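Hydrogenase maturation factor (Thermoanaerobacter tengcongensis, PDB 3VTI) probably transfers the carbamoyl group of carbamoyl phosphate to the C-terminal cysteine of HypE, at the expense of ATP, during maturation of [NiFe] hydrogenases. Local coordinates at residues A253-D258 with F323-T328; R365-V370 with I380-R385. All coordinates share one frame; numbering follows the deposited sequence.

Contact 1 (A253-D258 with F323-T328); sequences AVMMRD and FPIVMT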
loop_
_atom_site.group_PDB
_atom_site.type_symbol
_atom_site.label_atom_id
_atom_site.label_comp_id
_atom_site.label_asym_id
_atom_site.label_seq_id
_atom_site.Cartn_x
_atom_site.Cartn_y
_atom_site.Cartn_z
ATOM N N ALA A 253 -15.002 -32.781 -47.989
ATOM C CA ALA A 253 -16.070 -32.865 -48.963
ATOM C C ALA A 253 -15.535 -33.662 -50.129
ATOM O O ALA A 253 -14.325 -33.742 -50.328
ATOM C CB ALA A 253 -16.483 -31.482 -49.426
ATOM N N VAL A 254 -16.445 -34.242 -50.901
ATOM C CA VAL A 254 -16.089 -35.078 -52.032
ATOM C C VAL A 254 -16.902 -34.648 -53.243
ATOM O O VAL A 254 -18.092 -34.342 -53.124
ATOM C CB VAL A 254 -16.332 -36.587 -51.711
ATOM C CG1 VAL A 254 -16.173 -37.460 -52.946
ATOM C CG2 VAL A 254 -15.379 -37.069 -50.607
ATOM N N MET A 255 -16.261 -34.601 -54.406
ATOM C CA MET A 255 -16.985 -34.330 -55.636
ATOM C C MET A 255 -17.245 -35.635 -56.358
ATOM O O MET A 255 -16.332 -36.440 -56.539
ATOM C CB MET A 255 -16.232 -33.340 -56.544
ATOM C CG MET A 255 -16.956 -33.028 -57.871
ATOM S SD MET A 255 -16.069 -31.885 -58.946
ATOM C CE MET A 255 -16.401 -30.322 -58.157
ATOM N N MET A 256 -18.500 -35.824 -56.768
ATOM C CA MET A 256 -18.903 -36.961 -57.598
ATOM C C MET A 256 -19.515 -36.496 -58.938
ATOM O O MET A 256 -19.998 -35.372 -59.045
ATOM C CB MET A 256 -19.847 -37.883 -56.812
ATOM C CG MET A 256 -19.179 -38.521 -55.610
ATOM S SD MET A 256 -20.261 -39.581 -54.647
ATOM C CE MET A 256 -19.318 -39.711 -53.122
ATOM N N ARG A 257 -19.499 -37.374 -59.943
ATOM C CA ARG A 257 -19.782 -37.002 -61.336
ATOM C C ARG A 257 -21.254 -36.700 -61.628
ATOM O O ARG A 257 -21.567 -35.863 -62.478
ATOM C CB ARG A 257 -19.257 -38.083 -62.288
ATOM C CG ARG A 257 -20.048 -39.397 -62.253
ATOM C CD ARG A 257 -19.187 -40.640 -62.538
ATOM N NE ARG A 257 -18.626 -40.601 -63.882
ATOM C CZ ARG A 257 -17.333 -40.470 -64.160
ATOM N NH1 ARG A 257 -16.431 -40.383 -63.187
ATOM N NH2 ARG A 257 -16.943 -40.445 -65.429
ATOM N N ASP A 258 -22.142 -37.402 -60.927
ATOM C CA ASP A 258 -23.586 -37.243 -61.088
ATOM C C ASP A 258 -24.344 -37.850 -59.910
ATOM O O ASP A 258 -23.756 -38.486 -59.033
ATOM C CB ASP A 258 -24.084 -37.824 -62.435
ATOM C CG ASP A 258 -23.694 -39.294 -62.655
ATOM O OD1 ASP A 258 -23.624 -40.092 -61.682
ATOM O OD2 ASP A 258 -23.481 -39.666 -63.841
ATOM N N PHE A 323 -13.414 -42.221 -60.410
ATOM C CA PHE A 323 -13.484 -42.267 -58.951
ATOM C C PHE A 323 -13.930 -40.901 -58.420
ATOM O O PHE A 323 -13.710 -39.883 -59.078
ATOM C CB PHE A 323 -12.127 -42.669 -58.337
ATOM C CG PHE A 323 -10.959 -41.903 -58.891
ATOM C CD1 PHE A 323 -10.673 -40.614 -58.441
ATOM C CD2 PHE A 323 -10.161 -42.457 -59.883
ATOM C CE1 PHE A 323 -9.611 -39.896 -58.968
ATOM C CE2 PHE A 323 -9.092 -41.746 -60.420
ATOM C CZ PHE A 323 -8.812 -40.466 -59.963
ATOM N N PRO A 324 -14.578 -40.878 -57.237
ATOM C CA PRO A 324 -14.908 -39.608 -56.598
ATOM C C PRO A 324 -13.633 -38.923 -56.150
ATOM O O PRO A 324 -12.622 -39.597 -55.926
ATOM C CB PRO A 324 -15.717 -40.029 -55.367
ATOM C CG PRO A 324 -16.181 -41.398 -55.643
ATOM C CD PRO A 324 -15.138 -42.027 -56.499
ATOM N N ILE A 325 -13.673 -37.599 -56.026
ATOM C CA ILE A 325 -12.507 -36.856 -55.553
ATOM C C ILE A 325 -12.806 -35.978 -54.351
ATOM O O ILE A 325 -13.842 -35.334 -54.287
ATOM C CB ILE A 325 -11.835 -35.990 -56.663
ATOM C CG1 ILE A 325 -12.831 -35.035 -57.336
ATOM C CG2 ILE A 325 -11.123 -36.862 -57.682
ATOM C CD1 ILE A 325 -12.175 -34.054 -58.333
ATOM N N VAL A 326 -11.886 -35.967 -53.393
ATOM C CA VAL A 326 -11.900 -34.954 -52.342
ATOM C C VAL A 326 -11.788 -33.570 -52.992
ATOM O O VAL A 326 -10.987 -33.365 -53.895
ATOM C CB VAL A 326 -10.724 -35.166 -51.352
ATOM C CG1 VAL A 326 -10.594 -33.998 -50.376
ATOM C CG2 VAL A 326 -10.896 -36.474 -50.608
ATOM N N MET A 327 -12.624 -32.638 -52.544
ATOM C CA MET A 327 -12.548 -31.247 -52.979
ATOM C C MET A 327 -12.631 -30.360 -51.745
ATOM O O MET A 327 -13.705 -29.915 -51.328
ATOM C CB MET A 327 -13.649 -30.925 -53.994
ATOM C CG MET A 327 -13.399 -29.680 -54.834
ATOM S SD MET A 327 -11.962 -29.819 -55.913
ATOM C CE MET A 327 -12.588 -30.912 -57.180
ATOM N N THR A 328 -11.473 -30.130 -51.151
ATOM C CA THR A 328 -11.369 -29.336 -49.934
ATOM C C THR A 328 -10.793 -27.973 -50.267
ATOM O O THR A 328 -10.096 -27.810 -51.262
ATOM C CB THR A 328 -10.506 -30.067 -48.855
ATOM O OG1 THR A 328 -10.308 -29.214 -47.723
ATOM C CG2 THR A 328 -9.149 -30.492 -49.395
#
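The pyrrolidine ring of Pro324 is approached at its CB corner by two side chains of 253-258: CG1 of Val254 lies 3.6 Å from Pro324 CB, and CG of Met256 lies 3.8 Å from the same CB. The guanidinium of Arg257 stands obliquely near the backbone N of Phe323, while its NH1 is hydrogen-bonded to Ile321 O. The backbones of the two segments pair in a short antiparallel ladder. Met255 and Ile325 form a hydrogen-bonded pair: Ile325 N donates a hydrogen bond to Met255 O (2.9 Å), and Met255 N donates one to Ile325 O. One step on, Val254 and Val326 make a non-hydrogen-bonded pair, and beyond it Met327 N is hydrogen-bonded to Ala253 O at 3.0 Å. The valines share one face of the sheet; Met255 and Ile325 share the other, where Met255 CB packs 3.9 Å from Ile325 CG1. With CG anti to the backbone N (chi1 180°), the Met255 chain runs straight to its sulfur and bends only at chi3, which sets its CE 4.0 Å from the CE of Met327. The two methionines lie side by side, and both touch Met307 of strand 303-307. Strands 226-229 and 303-307 flank the two paired strands, 254-255 and 325-329, placing them inside the mixed sheet of the YrdC-like domain, the side chain of Met327 about 8 Å from that of Ser329, a magnesium ligand.

Contact 2 (R365-V370 with I380-R385); sequences RIDDSV and IIRRAR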
loop_
_atom_site.group_PDB
_atom_site.type_symbol
_atom_site.label_atom_id
_atom_site.label_comp_id
_atom_site.label_asym_id
_atom_site.label_seq_id
_atom_site.Cartn_x
_atom_site.Cartn_y
_atom_site.Cartn_z
ATOM N N ARG A 365 -12.810 -13.707 -53.811
ATOM C CA ARG A 365 -12.714 -15.102 -53.428
ATOM C C ARG A 365 -13.989 -15.484 -52.680
ATOM O O ARG A 365 -14.555 -14.665 -51.956
ATOM C CB ARG A 365 -11.440 -15.378 -52.615
ATOM C CG ARG A 365 -11.599 -15.447 -51.122
ATOM C CD ARG A 365 -10.236 -15.438 -50.397
ATOM N NE ARG A 365 -9.510 -14.181 -50.598
ATOM C CZ ARG A 365 -8.191 -14.088 -50.777
ATOM N NH1 ARG A 365 -7.633 -12.898 -50.956
ATOM N NH2 ARG A 365 -7.428 -15.178 -50.793
ATOM N N ILE A 366 -14.459 -16.704 -52.896
ATOM C CA ILE A 366 -15.671 -17.157 -52.253
ATOM C C ILE A 366 -15.634 -18.667 -52.161
ATOM O O ILE A 366 -15.360 -19.360 -53.138
ATOM C CB ILE A 366 -16.957 -16.641 -52.974
ATOM C CG1 ILE A 366 -18.219 -17.030 -52.196
ATOM C CG2 ILE A 366 -17.028 -17.123 -54.431
ATOM C CD1 ILE A 366 -19.459 -16.220 -52.590
ATOM N N ASP A 367 -15.888 -19.168 -50.965
ATOM C CA ASP A 367 -15.872 -20.601 -50.705
ATOM C C ASP A 367 -17.086 -21.335 -51.222
ATOM O O ASP A 367 -18.097 -20.721 -51.549
ATOM C CB ASP A 367 -15.751 -20.842 -49.210
ATOM C CG ASP A 367 -14.343 -21.037 -48.796
ATOM O OD1 ASP A 367 -13.750 -22.054 -49.233
ATOM O OD2 ASP A 367 -13.827 -20.167 -48.062
ATOM N N ASP A 368 -16.963 -22.656 -51.297
ATOM C CA ASP A 368 -18.070 -23.531 -51.622
ATOM C C ASP A 368 -19.103 -23.396 -50.522
ATOM O O ASP A 368 -18.751 -23.291 -49.353
ATOM C CB ASP A 368 -17.599 -24.977 -51.718
ATOM C CG ASP A 368 -16.676 -25.223 -52.918
ATOM O OD1 ASP A 368 -16.775 -24.498 -53.950
ATOM O OD2 ASP A 368 -15.865 -26.175 -52.840
ATOM N N SER A 369 -20.374 -23.356 -50.896
ATOM C CA SER A 369 -21.448 -23.444 -49.928
ATOM C C SER A 369 -21.569 -24.858 -49.384
ATOM O O SER A 369 -21.118 -25.831 -50.011
ATOM C CB SER A 369 -22.761 -23.014 -50.554
ATOM O OG SER A 369 -22.772 -21.616 -50.745
ATOM N N VAL A 370 -22.167 -24.960 -48.202
ATOM C CA VAL A 370 -22.397 -26.228 -47.539
ATOM C C VAL A 370 -23.808 -26.119 -47.008
ATOM O O VAL A 370 -24.120 -25.224 -46.201
ATOM C CB VAL A 370 -21.399 -26.490 -46.363
ATOM C CG1 VAL A 370 -21.741 -27.783 -45.639
ATOM C CG2 VAL A 370 -19.950 -26.519 -46.854
ATOM N N ILE A 380 -28.924 -24.445 -44.259
ATOM C CA ILE A 380 -27.629 -24.106 -44.799
ATOM C C ILE A 380 -26.607 -23.984 -43.652
ATOM O O ILE A 380 -26.909 -23.440 -42.604
ATOM C CB ILE A 380 -27.739 -22.829 -45.688
ATOM C CG1 ILE A 380 -26.493 -22.640 -46.555
ATOM C CG2 ILE A 380 -28.049 -21.575 -44.865
ATOM C CD1 ILE A 380 -26.776 -21.850 -47.827
ATOM N N ILE A 381 -25.408 -24.521 -43.855
ATOM C CA ILE A 381 -24.382 -24.553 -42.835
ATOM C C ILE A 381 -23.371 -23.468 -43.139
ATOM O O ILE A 381 -22.897 -22.788 -42.234
ATOM C CB ILE A 381 -23.700 -25.970 -42.737
ATOM C CG1 ILE A 381 -24.601 -26.947 -41.969
ATOM C CG2 ILE A 381 -22.329 -25.914 -42.056
ATOM C CD1 ILE A 381 -25.570 -27.727 -42.837
ATOM N N ARG A 382 -23.037 -23.305 -44.412
ATOM C CA ARG A 382 -22.119 -22.261 -44.817
ATOM C C ARG A 382 -22.626 -21.646 -46.106
ATOM O O ARG A 382 -22.696 -22.315 -47.134
ATOM C CB ARG A 382 -20.711 -22.823 -44.994
ATOM C CG ARG A 382 -19.712 -21.792 -45.493
ATOM C CD ARG A 382 -18.532 -22.474 -46.095
ATOM N NE ARG A 382 -17.492 -22.679 -45.108
ATOM C CZ ARG A 382 -16.435 -23.465 -45.277
ATOM N NH1 ARG A 382 -16.295 -24.177 -46.398
ATOM N NH2 ARG A 382 -15.527 -23.547 -44.304
ATOM N N ARG A 383 -23.008 -20.377 -46.032
ATOM C CA ARG A 383 -23.640 -19.690 -47.151
ATOM C C ARG A 383 -22.613 -18.854 -47.908
ATOM O O ARG A 383 -22.206 -17.781 -47.450
ATOM C CB ARG A 383 -24.793 -18.816 -46.650
ATOM C CG ARG A 383 -25.746 -18.338 -47.737
ATOM C CD ARG A 383 -26.687 -17.276 -47.207
ATOM N NE ARG A 383 -26.920 -16.203 -48.177
ATOM C CZ ARG A 383 -27.909 -16.247 -49.059
ATOM N NH1 ARG A 383 -28.721 -17.306 -49.068
ATOM N NH2 ARG A 383 -28.093 -15.267 -49.929
ATOM N N ALA A 384 -22.191 -19.368 -49.060
ATOM C CA ALA A 384 -21.130 -18.758 -49.853
ATOM C C ALA A 384 -21.430 -18.895 -51.352
ATOM O O ALA A 384 -22.481 -18.431 -51.805
ATOM C CB ALA A 384 -19.776 -19.370 -49.490
ATOM N N ARG A 385 -20.546 -19.529 -52.125
ATOM C CA ARG A 385 -20.730 -19.553 -53.586
ATOM C C ARG A 385 -22.097 -20.057 -53.993
ATOM O O ARG A 385 -22.550 -21.106 -53.513
ATOM C CB ARG A 385 -19.636 -20.356 -54.313
ATOM C CG ARG A 385 -19.786 -20.357 -55.845
ATOM C CD ARG A 385 -18.694 -21.146 -56.565
ATOM N NE ARG A 385 -18.446 -22.471 -55.992
ATOM C CZ ARG A 385 -19.242 -23.533 -56.112
ATOM N NH1 ARG A 385 -20.374 -23.476 -56.790
ATOM N NH2 ARG A 385 -18.897 -24.668 -55.534
HETATM O O HOH W 1 -15.941 -21.889 -54.409
HETATM O O HOH W 2 -21.308 -23.544 -53.605
#
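A classic beta bulge joins the two segments: Ile381 and Arg382 both face Val370, in the segment that also carries the magnesium ligand Asp367. Val370 O receives Ile381 N and Arg382 N, each at 2.8 Å, and Val370 N closes the ring to Arg382 O. CG1 of Val370 meets CB of Ile381, whereas the Arg382 guanidinium turns an edge to Asp368 O. Farther along, Ser369 OG stands anti to its own carbonyl carbon (chi1 -72°), which places it to donate to Arg385 O (2.8 Å) and accept from Ala384 N (2.9 Å). An alanine in place of Ser369 would leave Ala384 N without this acceptor and would probably let the backbone at Ala384 and Arg385 shift. Arg385 N is hydrogen-bonded to Asp367 O, beside the CG1 of Ile366. Arg385 also makes a salt bridge, NH2 to Asp368 OD1 at 2.7 Å, with a weak second bond from NE. OD1 lies in the guanidinium plane but is met from above the carboxylate plane, the two planes standing 81° apart. Water 1 sits at the same guanidinium's edge, where it accepts a hydrogen bond from NE and donates one to OD1; water 2 lies over one face. NH1 goes to Arg281 O, and Tyr310 makes a cation-pi contact. With this many partners the buried Arg385 charge is probably well compensated and its guanidinium is unlikely to rotate.

Contacts 1 and 2 come in series along the chain, and all four segments lie within the YrdC-like part of the protein. Their centres are 16 Å apart and their nearest atoms about 5 Å, so the two do not touch. They belong to one mixed sheet: contact 1 pairs strands 254-255 and 325-329 in its interior, whereas contact 2 lies where the chain enters strand 370-374 and where it leaves the hairpin ending in 377-378, near one margin. Strands 303-307 and 283-287 lie between, and Met307 touches side chains of both contacts. Asp367 in contact 2 and Ser329, just beyond 323-328, bind magnesium, so contact 2 contributes a ligand to that site and contact 1 lies on the strand that carries the other.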